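Local coordinates for protein gamma-glutamyl-gamma-aminobutyraldehyde dehydrogenase (PDB 4LIH) that probably oxidises aldehydes to carboxylic acids with NAD(P)+ as the electron acceptor, at residues V317-K322 / V414-D419; A366-G371 / T392-K397. All blocks are in the same frame, centred on the assembly; numbering follows the deposited sequence.

Contact 1: V317-K322 / V414-D419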
loop_
_atom_site.group_PDB
_atom_site.type_symbol
_atom_site.label_atom_id
_atom_site.label_comp_id
_atom_site.label_asym_id
_atom_site.label_seq_id
_atom_site.Cartn_x
_atom_site.Cartn_y
_atom_site.Cartn_z
ATOM N N VAL A 317 -9.164 -6.757 -37.392
ATOM C CA VAL A 317 -8.750 -8.126 -37.682
ATOM C C VAL A 317 -7.669 -8.159 -38.753
ATOM O O VAL A 317 -7.753 -7.470 -39.747
ATOM C CB VAL A 317 -9.955 -8.978 -38.112
ATOM C CG1 VAL A 317 -10.629 -8.411 -39.335
ATOM C CG2 VAL A 317 -9.549 -10.424 -38.328
ATOM N N HIS A 318 -6.652 -8.970 -38.549
ATOM C CA HIS A 318 -5.544 -9.031 -39.486
ATOM C C HIS A 318 -6.002 -9.674 -40.797
ATOM O O HIS A 318 -6.727 -10.649 -40.798
ATOM C CB HIS A 318 -4.380 -9.825 -38.877
ATOM C CG HIS A 318 -3.103 -9.704 -39.639
ATOM N ND1 HIS A 318 -2.868 -10.383 -40.820
ATOM C CD2 HIS A 318 -1.959 -9.041 -39.356
ATOM C CE1 HIS A 318 -1.655 -10.092 -41.258
ATOM N NE2 HIS A 318 -1.082 -9.280 -40.388
ATOM N N ARG A 319 -5.557 -9.127 -41.917
ATOM C CA ARG A 319 -5.957 -9.630 -43.252
ATOM C C ARG A 319 -5.845 -11.141 -43.422
ATOM O O ARG A 319 -6.703 -11.760 -44.068
ATOM C CB ARG A 319 -5.135 -8.929 -44.344
ATOM C CG ARG A 319 -5.731 -9.086 -45.744
ATOM C CD ARG A 319 -4.943 -8.312 -46.792
ATOM N NE ARG A 319 -4.801 -6.897 -46.455
ATOM C CZ ARG A 319 -5.742 -5.972 -46.618
ATOM N NH1 ARG A 319 -6.924 -6.271 -47.120
ATOM N NH2 ARG A 319 -5.488 -4.718 -46.288
ATOM N N ASP A 320 -4.806 -11.727 -42.825
ATOM C CA ASP A 320 -4.464 -13.119 -42.995
ATOM C C ASP A 320 -5.564 -14.025 -42.471
ATOM O O ASP A 320 -5.785 -15.091 -43.016
ATOM C CB ASP A 320 -3.140 -13.462 -42.268
ATOM C CG ASP A 320 -1.894 -12.984 -43.015
ATOM O OD1 ASP A 320 -2.010 -12.405 -44.111
ATOM O OD2 ASP A 320 -0.786 -13.184 -42.491
ATOM N N ILE A 321 -6.235 -13.611 -41.395
ATOM C CA ILE A 321 -7.283 -14.422 -40.782
ATOM C C ILE A 321 -8.685 -13.846 -40.999
ATOM O O ILE A 321 -9.664 -14.407 -40.505
ATOM C CB ILE A 321 -7.039 -14.623 -39.273
ATOM C CG1 ILE A 321 -6.951 -13.283 -38.521
ATOM C CG2 ILE A 321 -5.773 -15.449 -39.050
ATOM C CD1 ILE A 321 -7.206 -13.437 -37.031
ATOM N N LYS A 322 -8.786 -12.769 -41.761
ATOM C CA LYS A 322 -10.071 -12.026 -41.865
ATOM C C LYS A 322 -11.244 -12.845 -42.418
ATOM O O LYS A 322 -12.356 -12.803 -41.864
ATOM C CB LYS A 322 -9.913 -10.716 -42.646
ATOM C CG LYS A 322 -11.219 -9.909 -42.683
ATOM C CD LYS A 322 -11.116 -8.549 -43.357
ATOM C CE LYS A 322 -10.869 -8.656 -44.857
ATOM N NZ LYS A 322 -12.104 -8.735 -45.669
ATOM N N VAL A 414 -16.179 -3.835 -38.659
ATOM C CA VAL A 414 -15.046 -4.695 -38.895
ATOM C C VAL A 414 -14.016 -3.969 -39.779
ATOM O O VAL A 414 -14.319 -3.543 -40.904
ATOM C CB VAL A 414 -15.450 -6.024 -39.578
ATOM C CG1 VAL A 414 -14.226 -6.877 -39.831
ATOM C CG2 VAL A 414 -16.424 -6.799 -38.715
ATOM N N ILE A 415 -12.788 -3.870 -39.264
ATOM C CA ILE A 415 -11.712 -3.073 -39.892
ATOM C C ILE A 415 -10.524 -3.981 -40.080
ATOM O O ILE A 415 -10.117 -4.639 -39.140
ATOM C CB ILE A 415 -11.301 -1.862 -38.999
ATOM C CG1 ILE A 415 -12.505 -0.936 -38.826
ATOM C CG2 ILE A 415 -10.050 -1.160 -39.573
ATOM C CD1 ILE A 415 -12.418 0.100 -37.721
ATOM N N VAL A 416 -9.981 -4.031 -41.295
ATOM C CA VAL A 416 -8.846 -4.893 -41.599
ATOM C C VAL A 416 -7.527 -4.153 -41.441
ATOM O O VAL A 416 -7.469 -2.958 -41.694
ATOM C CB VAL A 416 -8.940 -5.447 -43.039
ATOM C CG1 VAL A 416 -8.693 -4.341 -44.073
ATOM C CG2 VAL A 416 -7.920 -6.553 -43.211
ATOM N N PHE A 417 -6.475 -4.850 -41.022
ATOM C CA PHE A 417 -5.170 -4.250 -40.966
ATOM C C PHE A 417 -4.114 -5.248 -41.374
ATOM O O PHE A 417 -4.365 -6.469 -41.416
ATOM C CB PHE A 417 -4.866 -3.737 -39.565
ATOM C CG PHE A 417 -4.716 -4.824 -38.532
ATOM C CD1 PHE A 417 -3.464 -5.350 -38.223
ATOM C CD2 PHE A 417 -5.828 -5.272 -37.805
ATOM C CE1 PHE A 417 -3.330 -6.312 -37.245
ATOM C CE2 PHE A 417 -5.693 -6.240 -36.818
ATOM C CZ PHE A 417 -4.459 -6.767 -36.544
ATOM N N ASP A 418 -2.944 -4.716 -41.691
ATOM C CA ASP A 418 -1.842 -5.524 -42.240
ATOM C C ASP A 418 -0.725 -5.768 -41.251
ATOM O O ASP A 418 0.040 -6.713 -41.383
ATOM C CB ASP A 418 -1.279 -4.873 -43.505
ATOM C CG ASP A 418 -2.196 -5.042 -44.671
ATOM O OD1 ASP A 418 -2.368 -6.179 -45.186
ATOM O OD2 ASP A 418 -2.794 -4.050 -45.066
ATOM N N ASP A 419 -0.614 -4.926 -40.243
ATOM C CA ASP A 419 0.372 -5.182 -39.213
ATOM C C ASP A 419 -0.007 -4.526 -37.905
ATOM O O ASP A 419 -0.850 -3.597 -37.859
ATOM C CB ASP A 419 1.737 -4.702 -39.657
ATOM C CG ASP A 419 1.781 -3.221 -39.857
ATOM O OD1 ASP A 419 2.046 -2.497 -38.863
ATOM O OD2 ASP A 419 1.556 -2.799 -41.016
#
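R319 and D418 meet side-on in a two-pronged salt bridge. R319 NE donates to D418 OD1 at 2.8 Å and R319 NH2 to D418 OD2 at 3.0 Å. Both bonds are nearly straight and lie in the guanidinium plane. Each oxygen is met on its syn side, with the two flat groups 29° apart. The R319 chain is extended to CD and then bends at chi3 (-55°), which sets NE. V416 CG2 lies over the centre of one guanidinium face, so the group is held by its edge and covered on that face. The same methyl also touches R319 CA and K322 CD. K322 crosses V416 at about a right angle; its amine pairs with E395.

H318 and F417 lie on the face of the sheet opposite V317 and V416. The imidazole turns its edge to the phenyl face, an offset edge-to-face pair with planes at 80°. H318 CB sits over the same phenyl face, a CH-pi contact 4.3 Å from the F417 ring centroid. H318 ND1 accepts from D320 N in the ring plane, a bond that fixes how the imidazole is turned.

Three backbone bonds join the strands: V317 N to I415 O, F417 N to V317 O, and R319 N to F417 O. V317 CG1 packs on V414 CG1 at 3.9 Å. These are two neighbouring inner strands of a mixed alpha/beta sheet, parallel to each other, at their C-terminal ends. Both run on into helices: 314-318 into 319-333 with H318 as N-cap, and 411-417 into 420-428 with D419 as N-cap, its OD1 accepting from E422 N.

Contact 2: A366-G371 / T392-K397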
loop_
_atom_site.group_PDB
_atom_site.type_symbol
_atom_site.label_atom_id
_atom_site.label_comp_id
_atom_site.label_asym_id
_atom_site.label_seq_id
_atom_site.Cartn_x
_atom_site.Cartn_y
_atom_site.Cartn_z
ATOM N N ALA A 366 -26.364 4.730 -42.777
ATOM C CA ALA A 366 -25.039 5.235 -43.130
ATOM C C ALA A 366 -24.124 4.084 -43.448
ATOM O O ALA A 366 -23.361 4.198 -44.359
ATOM C CB ALA A 366 -24.402 6.113 -42.077
ATOM N N GLY A 367 -24.174 3.005 -42.675
ATOM C CA GLY A 367 -23.284 1.858 -42.878
ATOM C C GLY A 367 -23.471 1.212 -44.249
ATOM O O GLY A 367 -22.484 0.808 -44.913
ATOM N N ARG A 368 -24.730 1.092 -44.671
ATOM C CA ARG A 368 -25.055 0.490 -45.968
ATOM C C ARG A 368 -24.395 1.247 -47.092
ATOM O O ARG A 368 -24.009 0.653 -48.091
ATOM C CB ARG A 368 -26.553 0.464 -46.230
ATOM C CG ARG A 368 -27.320 -0.569 -45.445
ATOM C CD ARG A 368 -28.777 -0.507 -45.855
ATOM N NE ARG A 368 -29.593 -1.180 -44.868
ATOM C CZ ARG A 368 -29.865 -2.469 -44.861
ATOM N NH1 ARG A 368 -29.418 -3.255 -45.838
ATOM N NH2 ARG A 368 -30.597 -2.963 -43.874
ATOM N N GLY A 369 -24.285 2.557 -46.951
ATOM C CA GLY A 369 -23.649 3.379 -47.974
ATOM C C GLY A 369 -22.120 3.328 -47.997
ATOM O O GLY A 369 -21.497 3.425 -49.074
ATOM N N GLU A 370 -21.511 3.187 -46.825
ATOM C CA GLU A 370 -20.056 3.354 -46.673
ATOM C C GLU A 370 -19.292 2.078 -46.443
ATOM O O GLU A 370 -18.097 2.092 -46.462
ATOM C CB GLU A 370 -19.731 4.372 -45.553
ATOM C CG GLU A 370 -20.034 3.907 -44.149
ATOM C CD GLU A 370 -19.910 5.019 -43.092
ATOM O OE1 GLU A 370 -19.353 6.137 -43.351
ATOM O OE2 GLU A 370 -20.359 4.747 -41.969
ATOM N N GLY A 371 -19.981 0.964 -46.300
ATOM C CA GLY A 371 -19.362 -0.300 -46.025
ATOM C C GLY A 371 -20.096 -1.468 -46.649
ATOM O O GLY A 371 -21.161 -1.300 -47.282
ATOM N N THR A 392 -25.959 -6.678 -36.237
ATOM C CA THR A 392 -25.570 -6.172 -37.550
ATOM C C THR A 392 -24.066 -5.985 -37.634
ATOM O O THR A 392 -23.470 -5.414 -36.729
ATOM C CB THR A 392 -26.274 -4.839 -37.798
ATOM O OG1 THR A 392 -27.707 -5.049 -37.790
ATOM C CG2 THR A 392 -25.874 -4.213 -39.098
ATOM N N VAL A 393 -23.467 -6.451 -38.727
ATOM C CA VAL A 393 -22.037 -6.322 -38.935
ATOM C C VAL A 393 -21.781 -5.683 -40.279
ATOM O O VAL A 393 -22.373 -6.101 -41.269
ATOM C CB VAL A 393 -21.351 -7.712 -38.901
ATOM C CG1 VAL A 393 -19.857 -7.598 -39.093
ATOM C CG2 VAL A 393 -21.647 -8.435 -37.596
ATOM N N PHE A 394 -20.920 -4.664 -40.294
ATOM C CA PHE A 394 -20.333 -4.105 -41.520
ATOM C C PHE A 394 -18.810 -4.246 -41.587
ATOM O O PHE A 394 -18.104 -4.204 -40.577
ATOM C CB PHE A 394 -20.586 -2.612 -41.598
ATOM C CG PHE A 394 -22.030 -2.253 -41.812
ATOM C CD1 PHE A 394 -22.555 -2.247 -43.093
ATOM C CD2 PHE A 394 -22.841 -1.921 -40.754
ATOM C CE1 PHE A 394 -23.864 -1.888 -43.303
ATOM C CE2 PHE A 394 -24.176 -1.591 -40.944
ATOM C CZ PHE A 394 -24.694 -1.588 -42.227
ATOM N N GLU A 395 -18.316 -4.322 -42.816
ATOM C CA GLU A 395 -16.873 -4.211 -43.075
ATOM C C GLU A 395 -16.646 -2.783 -43.554
ATOM O O GLU A 395 -17.271 -2.357 -44.514
ATOM C CB GLU A 395 -16.429 -5.261 -44.103
ATOM C CG GLU A 395 -14.927 -5.289 -44.257
ATOM C CD GLU A 395 -14.419 -6.442 -45.070
ATOM O OE1 GLU A 395 -15.210 -7.308 -45.482
ATOM O OE2 GLU A 395 -13.211 -6.431 -45.316
ATOM N N VAL A 396 -15.810 -2.028 -42.856
ATOM C CA VAL A 396 -15.622 -0.589 -43.163
ATOM C C VAL A 396 -14.172 -0.229 -43.057
ATOM O O VAL A 396 -13.350 -0.970 -42.461
ATOM C CB VAL A 396 -16.444 0.385 -42.228
ATOM C CG1 VAL A 396 -17.939 0.392 -42.578
ATOM C CG2 VAL A 396 -16.234 0.086 -40.751
ATOM N N LYS A 397 -13.836 0.909 -43.652
ATOM C CA LYS A 397 -12.583 1.586 -43.387
ATOM C C LYS A 397 -12.637 2.246 -42.010
ATOM O O LYS A 397 -13.701 2.563 -41.473
ATOM C CB LYS A 397 -12.344 2.705 -44.416
ATOM C CG LYS A 397 -12.109 2.297 -45.849
ATOM C CD LYS A 397 -11.871 3.593 -46.606
ATOM C CE LYS A 397 -11.705 3.419 -48.102
ATOM N NZ LYS A 397 -11.538 4.797 -48.627
HETATM O O HOH W 1 -15.755 2.400 -45.228
#
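F394 reaches from its strand to the last turns of helix 354-370 and lays its ring against G367. CB points toward the helix. CG stands anti to the carbonyl carbon (chi1 -68°), which starts the ring on its way to the helix backbone. CD1 meets G367 O at 3.6 Å. CE1 comes closest, 3.3 Å from G367 C and 3.4 Å from R368 N. CZ follows at 3.6 Å from R368 N. Across the rim from CD1, CE2 is 4.1 Å from G367 CA. G367 CA lies over the face of the F394 ring, 16° off the ring normal, in a CH-pi contact. G367 has no side chain, and the ring lies directly on its backbone.

G371, just past the helix, also brings bare backbone to the strand. Its CA lies 3.3 Å from E395 O and also touches V396 CG1. One water joins the segments, donating to E370 O and accepting from K397 N. The E370 carboxylate is held by the backbone N atoms of K401 and I402. No direct hydrogen bond links the two segments. The helix end is thus held on the strand by van der Waals and CH-pi packing, and the polar link between them goes through a water.

How the contacts relate
Both contacts reach the same mixed sheet, through the neighbouring strands 411-417 and 388-395. Contact 2 is nested in the chain loop that contact 1 closes. In both, buried residues (V317, V414, F417; G367, F394, V396) give way to exposed ones such as R319 and D418 in contact 1 and R368 in contact 2. Contact 1 joins two strands within the sheet and adds a salt bridge and an aromatic pair at their ends. Contact 2 packs a helix end on the sheet without a direct hydrogen bond. The two touch directly. K322 NZ forms a salt bridge with E395 OE2 at 2.6 Å, V414 N probably bonds to F394 O, and V414 packs on V393. R372 gives E395 a second partner.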